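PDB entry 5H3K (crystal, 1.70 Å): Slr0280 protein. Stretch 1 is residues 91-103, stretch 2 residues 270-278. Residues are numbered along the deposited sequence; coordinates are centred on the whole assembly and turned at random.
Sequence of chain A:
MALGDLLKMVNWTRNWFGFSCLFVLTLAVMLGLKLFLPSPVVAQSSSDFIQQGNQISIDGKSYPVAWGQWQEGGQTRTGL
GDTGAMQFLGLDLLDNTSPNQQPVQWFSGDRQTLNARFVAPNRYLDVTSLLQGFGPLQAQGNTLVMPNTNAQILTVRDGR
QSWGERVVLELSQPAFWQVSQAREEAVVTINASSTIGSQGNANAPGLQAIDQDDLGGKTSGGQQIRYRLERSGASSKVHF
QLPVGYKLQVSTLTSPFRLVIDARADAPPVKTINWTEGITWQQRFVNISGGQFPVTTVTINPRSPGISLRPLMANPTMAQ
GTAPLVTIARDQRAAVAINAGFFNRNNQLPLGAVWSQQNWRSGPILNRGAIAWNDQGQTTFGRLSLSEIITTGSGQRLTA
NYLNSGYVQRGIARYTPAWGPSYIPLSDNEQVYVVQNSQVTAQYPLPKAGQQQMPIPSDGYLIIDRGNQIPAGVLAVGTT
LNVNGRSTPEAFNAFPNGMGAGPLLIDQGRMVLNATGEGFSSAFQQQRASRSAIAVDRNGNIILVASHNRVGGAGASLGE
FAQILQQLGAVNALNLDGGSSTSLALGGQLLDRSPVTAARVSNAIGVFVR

Stretch 1 91-103: LDLLDNTSPNQQP
Stretch 2 (270-278) VKTINWTEG

Five direct hydrogen bonds join the two stretches, and none runs from backbone to backbone. Asn 96 forms two of them with the backbone of Asn 274. Its OD1 accepts from Asn 274 N at 2.8 Å, and its ND2 donates to Asn 274 O at 2.9 Å, nearly straight at 170°. One side-chain amide thus pairs with both the NH and the CO of a single strand residue, much as a neighbouring strand would. The side chain has chi1 in p (66°) and chi2 at -33°. Its ND2 also donates to Gln 101 O at 3.2 Å and weakly to Ser 98 O at 3.1 Å, which ties the amide to its own stretch.

Asn 274 answers with its side chain. Its CA-to-CB bond points toward stretch 1, with chi1 in m (-57°) and chi2 at -50°, and its ND2 donates to Thr 97 O at 2.8 Å. Asp 95, chi1 m, accepts from Thr 272 N through OD1 at 2.9 Å and 169°. The backbone NH groups of Thr 272 and Asn 274 are therefore both met by side-chain oxygens.

Lys 271 reaches the start of stretch 1. Its chi angles run t, t, m, m, and NZ donates to Leu 93 O at 2.8 Å. A long salt bridge links Lys 271 NZ to Asp 92 OD1 at 3.7 Å. Water 1 fills in this site: it accepts from Lys 271 NZ at 2.9 Å and from Leu 93 N at 3.0 Å, and donates to Asp 92 OD1 at 2.8 Å. Water 2 donates to Asp 95 OD2 at 2.6 Å and lies 2.8 Å from Thr 272 OG1. Water 3 bridges two carbonyls, donating to Asn 96 O at 2.7 Å and Thr 272 O at 2.6 Å.

Stretch 2 is strand from 271 to 276, extended through Lys 271 to Asn 274; Trp 275 departs from this at phi/psi -92/-56, and Thr 276 is extended again. Stretch 1 has short strands at 92-93 and 101-103, joined by a loop in which Thr 97 adopts -111/-81. The chains advance in the same direction along the contact: Asp 95 CA lies 5.2 Å from Thr 272 CA, and Pro 99 CA 5.1 Å from Trp 275 CA. A type I turn runs from Ser 98 to Gln 101, with Pro 99 at -56/-23 and Asn 100 at -84/1, closed by Gln 101 N to Ser 98 O at 3.0 Å. Leu 94 N donates to Pro 103 O at 2.9 Å.

Two CA-H...O contacts support the register: Asp 95 CA to Thr 272 O at 3.4 Å, and Pro 99 CA to Asn 274 O at 3.3 Å. The CA-to-CB bond of Pro 99 points toward stretch 2, and its CB lies 3.6 Å from Trp 275 O and 3.8 Å from Thr 276 CA.

Ile 273 has chi1 and chi2 both m. Ile 273 CD1 packs against Leu 93 CB at 4.2 Å, an apolar contact. The same methyl also lies 3.3 Å from the carbonyl oxygen Leu 94 O. Gln 102 NE2 donates to that Leu 94 O at 2.8 Å. Trp 275, chi1 t, turns its CB away from stretch 1. Together the stretches bury 539 Å².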

# COMPACT_ATOMS: atom_id res chain seq x y z
N LEU A 91 9.34 20.12 -0.58
CA LEU A 91 10.42 20.01 -1.57
C LEU A 91 9.91 19.41 -2.87
O LEU A 91 9.29 18.35 -2.87
CB LEU A 91 11.54 19.11 -1.06
CG LEU A 91 12.30 19.38 0.23
CD1 LEU A 91 13.60 18.57 0.25
CD2 LEU A 91 12.57 20.86 0.45
N ASP A 92 10.18 20.07 -4.00
CA ASP A 92 9.85 19.49 -5.30
C ASP A 92 11.01 18.58 -5.67
O ASP A 92 12.13 19.06 -5.86
CB ASP A 92 9.66 20.60 -6.34
CG ASP A 92 9.13 20.09 -7.69
OD1 ASP A 92 8.73 18.90 -7.80
OD2 ASP A 92 9.09 20.90 -8.65
N LEU A 93 10.76 17.27 -5.74
CA LEU A 93 11.79 16.32 -6.17
C LEU A 93 11.80 16.23 -7.70
O LEU A 93 10.85 15.74 -8.30
CB LEU A 93 11.54 14.92 -5.58
CG LEU A 93 11.34 14.85 -4.06
CD1 LEU A 93 11.26 13.42 -3.58
CD2 LEU A 93 12.44 15.59 -3.34
N LEU A 94 12.88 16.71 -8.31
CA LEU A 94 13.01 16.72 -9.76
C LEU A 94 13.59 15.40 -10.28
O LEU A 94 14.29 14.68 -9.54
CB LEU A 94 13.92 17.88 -10.20
CG LEU A 94 13.63 19.22 -9.54
CD1 LEU A 94 14.60 20.29 -10.03
CD2 LEU A 94 12.20 19.63 -9.80
N ASP A 95 13.30 15.07 -11.54
CA ASP A 95 13.84 13.86 -12.17
C ASP A 95 15.35 13.79 -11.96
O ASP A 95 16.06 14.79 -12.16
CB ASP A 95 13.50 13.82 -13.66
CG ASP A 95 12.01 13.65 -13.93
OD1 ASP A 95 11.19 13.71 -12.98
OD2 ASP A 95 11.65 13.45 -15.10
N ASN A 96 15.83 12.64 -11.50
CA ASN A 96 17.25 12.47 -11.19
C ASN A 96 17.92 11.47 -12.11
O ASN A 96 17.29 10.89 -12.99
CB ASN A 96 17.44 12.04 -9.73
CG ASN A 96 16.89 10.65 -9.45
OD1 ASN A 96 15.89 10.23 -10.04
ND2 ASN A 96 17.54 9.92 -8.56
N THR A 97 19.22 11.27 -11.90
CA THR A 97 19.97 10.28 -12.65
C THR A 97 20.36 9.14 -11.74
O THR A 97 19.71 8.09 -11.71
CB THR A 97 21.20 10.92 -13.32
OG1 THR A 97 21.89 11.72 -12.36
CG2 THR A 97 20.76 11.79 -14.48
N SER A 98 21.42 9.33 -10.97
CA SER A 98 21.86 8.32 -10.01
C SER A 98 20.99 8.37 -8.74
O SER A 98 20.63 9.46 -8.28
CB SER A 98 23.32 8.58 -9.66
OG SER A 98 23.67 7.89 -8.48
N PRO A 99 20.64 7.19 -8.18
CA PRO A 99 19.87 7.18 -6.93
C PRO A 99 20.52 7.95 -5.78
O PRO A 99 19.82 8.37 -4.87
CB PRO A 99 19.79 5.69 -6.57
CG PRO A 99 19.86 4.99 -7.89
CD PRO A 99 20.77 5.84 -8.76
N ASN A 100 21.84 8.15 -5.82
CA ASN A 100 22.50 8.85 -4.72
C ASN A 100 22.45 10.38 -4.83
O ASN A 100 22.98 11.07 -3.96
CB ASN A 100 23.94 8.34 -4.52
CG ASN A 100 24.86 8.74 -5.66
OD1 ASN A 100 24.42 9.23 -6.70
ND2 ASN A 100 26.16 8.53 -5.47
N GLN A 101 21.81 10.89 -5.89
CA GLN A 101 21.68 12.33 -6.14
C GLN A 101 20.21 12.70 -6.28
O GLN A 101 19.44 11.98 -6.93
CB GLN A 101 22.37 12.70 -7.45
CG GLN A 101 23.84 12.39 -7.50
CD GLN A 101 24.63 13.22 -6.51
OE1 GLN A 101 24.77 12.85 -5.34
NE2 GLN A 101 25.14 14.36 -6.97
N GLN A 102 19.81 13.82 -5.70
CA GLN A 102 18.42 14.26 -5.82
C GLN A 102 18.34 15.76 -6.02
O GLN A 102 18.47 16.51 -5.06
CB GLN A 102 17.63 13.88 -4.56
CG GLN A 102 16.15 14.21 -4.69
CD GLN A 102 15.55 13.63 -5.95
OE1 GLN A 102 15.50 12.41 -6.12
NE2 GLN A 102 15.09 14.49 -6.85
N PRO A 103 18.17 16.20 -7.27
CA PRO A 103 17.89 17.62 -7.53
C PRO A 103 16.51 18.04 -7.01
O PRO A 103 15.52 17.29 -7.14
CB PRO A 103 17.96 17.74 -9.05
CG PRO A 103 17.83 16.33 -9.57
CD PRO A 103 18.38 15.43 -8.51
N VAL A 270 4.19 14.84 -14.31
CA VAL A 270 4.97 13.62 -14.50
C VAL A 270 6.28 13.70 -13.73
O VAL A 270 6.81 14.78 -13.49
CB VAL A 270 5.26 13.33 -15.98
CG1 VAL A 270 3.98 13.44 -16.79
CG2 VAL A 270 6.31 14.27 -16.52
N LYS A 271 6.78 12.54 -13.31
CA LYS A 271 7.99 12.48 -12.52
C LYS A 271 8.62 11.11 -12.70
O LYS A 271 7.90 10.11 -12.84
CB LYS A 271 7.67 12.72 -11.03
CG LYS A 271 8.92 12.91 -10.15
CD LYS A 271 8.59 12.85 -8.64
CE LYS A 271 7.63 13.96 -8.20
NZ LYS A 271 8.13 15.31 -8.57
N THR A 272 9.94 11.05 -12.74
CA THR A 272 10.64 9.76 -12.73
C THR A 272 11.81 9.86 -11.76
O THR A 272 12.73 10.64 -11.97
CB THR A 272 11.14 9.35 -14.14
OG1 THR A 272 10.02 9.25 -15.04
CG2 THR A 272 11.87 8.00 -14.10
N ILE A 273 11.75 9.08 -10.68
CA ILE A 273 12.79 9.10 -9.66
C ILE A 273 13.46 7.74 -9.59
O ILE A 273 12.81 6.72 -9.28
CB ILE A 273 12.24 9.46 -8.25
CG1 ILE A 273 11.59 10.85 -8.23
CG2 ILE A 273 13.37 9.39 -7.23
CD1 ILE A 273 12.56 12.03 -8.45
N ASN A 274 14.76 7.71 -9.88
CA ASN A 274 15.56 6.53 -9.60
C ASN A 274 15.86 6.53 -8.11
O ASN A 274 16.65 7.34 -7.61
CB ASN A 274 16.82 6.50 -10.47
CG ASN A 274 16.50 6.55 -11.95
OD1 ASN A 274 15.68 5.78 -12.46
ND2 ASN A 274 17.14 7.47 -12.66
N TRP A 275 15.20 5.63 -7.38
CA TRP A 275 15.08 5.75 -5.93
C TRP A 275 16.19 5.01 -5.22
O TRP A 275 16.92 5.59 -4.41
CB TRP A 275 13.70 5.22 -5.50
CG TRP A 275 13.29 5.59 -4.11
CD1 TRP A 275 12.95 6.83 -3.66
CD2 TRP A 275 13.10 4.69 -3.01
NE1 TRP A 275 12.59 6.76 -2.33
CE2 TRP A 275 12.68 5.46 -1.91
CE3 TRP A 275 13.27 3.31 -2.85
CZ2 TRP A 275 12.42 4.89 -0.65
CZ3 TRP A 275 13.01 2.74 -1.60
CH2 TRP A 275 12.59 3.54 -0.52
N THR A 276 16.33 3.73 -5.51
CA THR A 276 17.53 3.03 -5.07
C THR A 276 17.88 2.05 -6.18
O THR A 276 17.15 1.96 -7.18
CB THR A 276 17.33 2.33 -3.71
OG1 THR A 276 18.62 2.10 -3.10
CG2 THR A 276 16.58 1.00 -3.88
N GLU A 277 18.99 1.34 -6.05
CA GLU A 277 19.30 0.33 -7.04
C GLU A 277 18.15 -0.67 -7.10
O GLU A 277 17.76 -1.24 -6.07
CB GLU A 277 20.61 -0.40 -6.72
CG GLU A 277 20.78 -1.66 -7.56
CD GLU A 277 22.23 -2.12 -7.68
OE1 GLU A 277 23.13 -1.39 -7.20
OE2 GLU A 277 22.45 -3.21 -8.25
N GLY A 278 17.59 -0.83 -8.29
CA GLY A 278 16.53 -1.80 -8.50
C GLY A 278 15.13 -1.28 -8.24
O GLY A 278 14.16 -2.03 -8.38
O HOH W 1 7.81 16.86 -6.14
O HOH W 2 9.62 11.93 -15.81
O HOH W 3 14.71 10.26 -13.63